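Local structure of DUF1116 domain-containing protein (Enterococcus faecalis, 3CLQ) at residues B[61-73]-B[104-116]. The protein is of unknown function but belongs to the AllG family, named for a subunit of oxamate carbamoyltransferase, and may act in related carbamoyl-transfer chemistry. Sequence-based numbering, arbitrary orientation.
Sequences PMKGAVQGALVFE and SMAGVTSPNMYVH
The side-chain amide of N112 donates from ND2 to E73 OE1 at 2.5 Å, and the pairing illustrates how the end of a helix can be tied to a turn by one acidic residue. ND2 meets that oxygen on its syn side but tilted out of the carboxylate plane; the bond is bent (134°), although the amide and carboxylate planes themselves lie only 11° apart. The backbone N of N112 appears to add a second bond to E73 OE2, 2.7 Å long, but the place of that oxygen is doubtful. With chi2 at -62° the E73 chain folds back toward the type I turn from S110 to M113. On the same turn rests the ring of F72, whose edge is turned to the chain: CZ lies 3.6 Å from N112 O, and CE2 is 4.1 Å from CG of M113. Back toward the start of the helix the contact becomes apolar. V108 sets CG1 3.8 Å from CB of A69, which also meets the M113 methyl CE, while its CG2 lies near CG1 of V66. The CB atoms of A65 and A106 pack 3.8 Å apart. M62, bent at chi3, brings CE beside A106 O. Small alanines on this face are consistent with the close approach of the loop, the CA atoms of A65 and V108 being 6.3 Å apart. A second partner, K33, bonds N112 OD1 with its NZ. Strand 45-48 adjoins both segments, touching M62, V66 and S110, helix 146-168 covers F72, and residues 114-116 begin strand 114-120 of the four-stranded antiparallel sheet.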
loop_
_atom_site.group_PDB
_atom_site.type_symbol
_atom_site.label_atom_id
_atom_site.label_comp_id
_atom_site.label_asym_id
_atom_site.label_seq_id
_atom_site.Cartn_x
_atom_site.Cartn_y
_atom_site.Cartn_z
ATOM N N PRO B 61 8.711 -27.898 16.376
ATOM C CA PRO B 61 7.749 -27.413 15.396
ATOM C C PRO B 61 7.870 -28.028 13.986
ATOM O O PRO B 61 6.851 -28.219 13.310
ATOM C CB PRO B 61 8.029 -25.907 15.354
ATOM C CG PRO B 61 8.625 -25.605 16.678
ATOM C CD PRO B 61 9.461 -26.799 17.002
HETATM N N MSE B 62 9.088 -28.324 13.539
HETATM C CA MSE B 62 9.283 -28.852 12.190
HETATM C C MSE B 62 8.927 -30.334 12.075
HETATM O O MSE B 62 8.457 -30.782 11.024
HETATM C CB MSE B 62 10.711 -28.622 11.711
HETATM C CG MSE B 62 10.906 -28.971 10.245
HETATM SE SE MSE B 62 12.747 -28.743 9.610
HETATM C CE MSE B 62 12.788 -26.789 9.364
ATOM N N LYS B 63 9.156 -31.101 13.139
ATOM C CA LYS B 63 8.667 -32.481 13.160
ATOM C C LYS B 63 7.143 -32.505 13.040
ATOM O O LYS B 63 6.586 -33.308 12.305
ATOM C CB LYS B 63 9.113 -33.239 14.413
ATOM C CG LYS B 63 10.583 -33.587 14.436
ATOM C CD LYS B 63 10.816 -34.831 15.248
ATOM C CE LYS B 63 12.281 -35.170 15.295
ATOM N NZ LYS B 63 12.913 -34.735 16.571
ATOM N N GLY B 64 6.470 -31.617 13.757
ATOM C CA GLY B 64 5.030 -31.504 13.623
ATOM C C GLY B 64 4.645 -31.206 12.186
ATOM O O GLY B 64 3.598 -31.633 11.706
ATOM N N ALA B 65 5.495 -30.468 11.489
ATOM C CA ALA B 65 5.232 -30.125 10.100
ATOM C C ALA B 65 5.306 -31.356 9.200
ATOM O O ALA B 65 4.358 -31.661 8.495
ATOM C CB ALA B 65 6.180 -29.070 9.632
ATOM N N VAL B 66 6.410 -32.089 9.220
ATOM C CA VAL B 66 6.455 -33.269 8.360
ATOM C C VAL B 66 5.292 -34.222 8.660
ATOM O O VAL B 66 4.847 -34.965 7.789
ATOM C CB VAL B 66 7.800 -34.037 8.438
ATOM C CG1 VAL B 66 8.977 -33.058 8.345
ATOM C CG2 VAL B 66 7.864 -34.831 9.694
ATOM N N GLN B 67 4.791 -34.184 9.886
ATOM C CA GLN B 67 3.738 -35.108 10.298
ATOM C C GLN B 67 2.389 -34.734 9.720
ATOM O O GLN B 67 1.647 -35.599 9.242
ATOM C CB GLN B 67 3.649 -35.178 11.823
ATOM C CG GLN B 67 4.626 -36.181 12.430
ATOM C CD GLN B 67 4.899 -35.895 13.885
ATOM O OE1 GLN B 67 4.037 -35.378 14.603
ATOM N NE2 GLN B 67 6.111 -36.216 14.330
ATOM N N GLY B 68 2.078 -33.441 9.779
ATOM C CA GLY B 68 0.823 -32.942 9.252
ATOM C C GLY B 68 0.872 -33.208 7.769
ATOM O O GLY B 68 -0.093 -33.680 7.174
ATOM N N ALA B 69 2.031 -32.934 7.185
ATOM C CA ALA B 69 2.221 -33.073 5.755
ATOM C C ALA B 69 1.953 -34.503 5.350
ATOM O O ALA B 69 1.170 -34.765 4.428
ATOM C CB ALA B 69 3.637 -32.685 5.371
ATOM N N LEU B 70 2.604 -35.424 6.045
ATOM C CA LEU B 70 2.474 -36.826 5.722
ATOM C C LEU B 70 1.019 -37.273 5.765
ATOM O O LEU B 70 0.559 -38.000 4.880
ATOM C CB LEU B 70 3.356 -37.665 6.647
ATOM C CG LEU B 70 4.682 -38.220 6.084
ATOM C CD1 LEU B 70 5.041 -37.726 4.683
ATOM C CD2 LEU B 70 5.835 -37.991 7.044
ATOM N N VAL B 71 0.283 -36.820 6.774
ATOM C CA VAL B 71 -1.126 -37.174 6.855
ATOM C C VAL B 71 -1.873 -36.651 5.639
ATOM O O VAL B 71 -2.699 -37.348 5.064
ATOM C CB VAL B 71 -1.789 -36.687 8.164
ATOM C CG1 VAL B 71 -3.321 -36.874 8.099
ATOM C CG2 VAL B 71 -1.215 -37.457 9.358
ATOM N N PHE B 72 -1.568 -35.418 5.246
ATOM C CA PHE B 72 -2.182 -34.812 4.070
ATOM C C PHE B 72 -1.848 -35.577 2.774
ATOM O O PHE B 72 -2.750 -35.971 2.024
ATOM C CB PHE B 72 -1.794 -33.336 3.995
ATOM C CG PHE B 72 -1.889 -32.739 2.620
ATOM C CD1 PHE B 72 -3.093 -32.227 2.156
ATOM C CD2 PHE B 72 -0.761 -32.657 1.806
ATOM C CE1 PHE B 72 -3.175 -31.662 0.901
ATOM C CE2 PHE B 72 -0.840 -32.107 0.553
ATOM C CZ PHE B 72 -2.052 -31.604 0.097
ATOM N N GLU B 73 -0.558 -35.797 2.529
ATOM C CA GLU B 73 -0.124 -36.581 1.375
ATOM C C GLU B 73 -0.755 -37.966 1.370
ATOM O O GLU B 73 -0.952 -38.559 0.310
ATOM C CB GLU B 73 1.397 -36.698 1.326
ATOM C CG GLU B 73 2.087 -35.407 0.934
ATOM C CD GLU B 73 1.711 -34.926 -0.468
ATOM O OE1 GLU B 73 1.519 -35.780 -1.366
ATOM O OE2 GLU B 73 1.620 -33.689 -0.677
ATOM N N SER B 104 8.739 -20.806 3.893
ATOM C CA SER B 104 8.459 -19.989 5.073
ATOM C C SER B 104 8.304 -20.817 6.369
ATOM O O SER B 104 7.599 -21.840 6.383
ATOM C CB SER B 104 7.214 -19.153 4.847
ATOM O OG SER B 104 6.968 -18.403 6.020
HETATM N N MSE B 105 8.949 -20.336 7.440
HETATM C CA MSE B 105 9.108 -21.038 8.727
HETATM C C MSE B 105 9.579 -22.496 8.607
HETATM O O MSE B 105 10.734 -22.767 8.263
HETATM C CB MSE B 105 7.842 -20.947 9.581
HETATM C CG MSE B 105 7.339 -19.539 9.839
HETATM SE SE MSE B 105 8.561 -18.292 10.776
HETATM C CE MSE B 105 9.352 -17.350 9.211
ATOM N N ALA B 106 8.699 -23.443 8.917
ATOM C CA ALA B 106 9.092 -24.845 8.839
ATOM C C ALA B 106 9.355 -25.188 7.365
ATOM O O ALA B 106 10.181 -26.053 7.040
ATOM C CB ALA B 106 8.028 -25.739 9.442
ATOM N N GLY B 107 8.654 -24.488 6.483
ATOM C CA GLY B 107 8.940 -24.532 5.057
ATOM C C GLY B 107 8.558 -25.845 4.408
ATOM O O GLY B 107 8.843 -26.078 3.222
ATOM N N VAL B 108 7.897 -26.705 5.173
ATOM C CA VAL B 108 7.611 -28.041 4.677
ATOM C C VAL B 108 6.774 -27.934 3.433
ATOM O O VAL B 108 5.856 -27.121 3.361
ATOM C CB VAL B 108 6.901 -28.912 5.699
ATOM C CG1 VAL B 108 6.571 -30.255 5.084
ATOM C CG2 VAL B 108 7.789 -29.105 6.894
ATOM N N THR B 109 7.113 -28.746 2.442
ATOM C CA THR B 109 6.457 -28.673 1.149
ATOM C C THR B 109 6.429 -30.068 0.546
ATOM O O THR B 109 7.480 -30.665 0.318
ATOM C CB THR B 109 7.199 -27.670 0.259
ATOM O OG1 THR B 109 7.290 -26.442 0.971
ATOM C CG2 THR B 109 6.486 -27.428 -1.040
ATOM N N SER B 110 5.227 -30.593 0.331
ATOM C CA SER B 110 5.071 -31.959 -0.114
ATOM C C SER B 110 4.424 -31.985 -1.478
ATOM O O SER B 110 3.748 -31.043 -1.836
ATOM C CB SER B 110 4.211 -32.724 0.880
ATOM O OG SER B 110 2.837 -32.484 0.657
ATOM N N PRO B 111 4.611 -33.072 -2.237
ATOM C CA PRO B 111 4.202 -33.180 -3.638
ATOM C C PRO B 111 2.857 -32.557 -3.999
ATOM O O PRO B 111 2.739 -31.985 -5.090
ATOM C CB PRO B 111 4.150 -34.675 -3.860
ATOM C CG PRO B 111 5.217 -35.198 -2.976
ATOM C CD PRO B 111 5.255 -34.311 -1.768
ATOM N N ASN B 112 1.862 -32.647 -3.113
ATOM C CA ASN B 112 0.510 -32.146 -3.438
ATOM C C ASN B 112 0.124 -30.749 -2.940
ATOM O O ASN B 112 -1.020 -30.314 -3.106
ATOM C CB ASN B 112 -0.550 -33.170 -3.062
ATOM C CG ASN B 112 -0.452 -34.399 -3.902
ATOM O OD1 ASN B 112 -0.700 -34.352 -5.106
ATOM N ND2 ASN B 112 -0.056 -35.502 -3.294
HETATM N N MSE B 113 1.074 -30.039 -2.344
HETATM C CA MSE B 113 0.857 -28.634 -2.075
HETATM C C MSE B 113 1.044 -27.861 -3.364
HETATM O O MSE B 113 1.828 -28.268 -4.221
HETATM C CB MSE B 113 1.815 -28.133 -1.012
HETATM C CG MSE B 113 1.467 -28.679 0.334
HETATM SE SE MSE B 113 2.848 -28.335 1.652
HETATM C CE MSE B 113 2.767 -30.069 2.530
ATOM N N TYR B 114 0.308 -26.762 -3.507
ATOM C CA TYR B 114 0.485 -25.894 -4.654
ATOM C C TYR B 114 1.627 -24.937 -4.382
ATOM O O TYR B 114 1.808 -24.506 -3.245
ATOM C CB TYR B 114 -0.805 -25.143 -4.953
ATOM C CG TYR B 114 -1.649 -25.895 -5.918
ATOM C CD1 TYR B 114 -2.416 -26.981 -5.495
ATOM C CD2 TYR B 114 -1.648 -25.568 -7.265
ATOM C CE1 TYR B 114 -3.183 -27.724 -6.410
ATOM C CE2 TYR B 114 -2.412 -26.288 -8.180
ATOM C CZ TYR B 114 -3.168 -27.367 -7.744
ATOM O OH TYR B 114 -3.908 -28.083 -8.639
ATOM N N VAL B 115 2.404 -24.634 -5.421
ATOM C CA VAL B 115 3.501 -23.661 -5.330
ATOM C C VAL B 115 3.374 -22.560 -6.392
ATOM O O VAL B 115 2.792 -22.807 -7.441
ATOM C CB VAL B 115 4.898 -24.346 -5.459
ATOM C CG1 VAL B 115 5.224 -25.141 -4.215
ATOM C CG2 VAL B 115 4.976 -25.241 -6.706
ATOM N N HIS B 116 3.890 -21.353 -6.098
ATOM C CA HIS B 116 4.079 -20.286 -7.111
ATOM C C HIS B 116 5.108 -20.756 -8.121
ATOM O O HIS B 116 6.130 -21.307 -7.737
ATOM C CB HIS B 116 4.697 -19.013 -6.515
ATOM C CG HIS B 116 3.931 -18.410 -5.388
ATOM N ND1 HIS B 116 3.715 -19.067 -4.195
ATOM C CD2 HIS B 116 3.397 -17.177 -5.239
ATOM C CE1 HIS B 116 3.035 -18.277 -3.381
ATOM N NE2 HIS B 116 2.832 -17.126 -3.989
#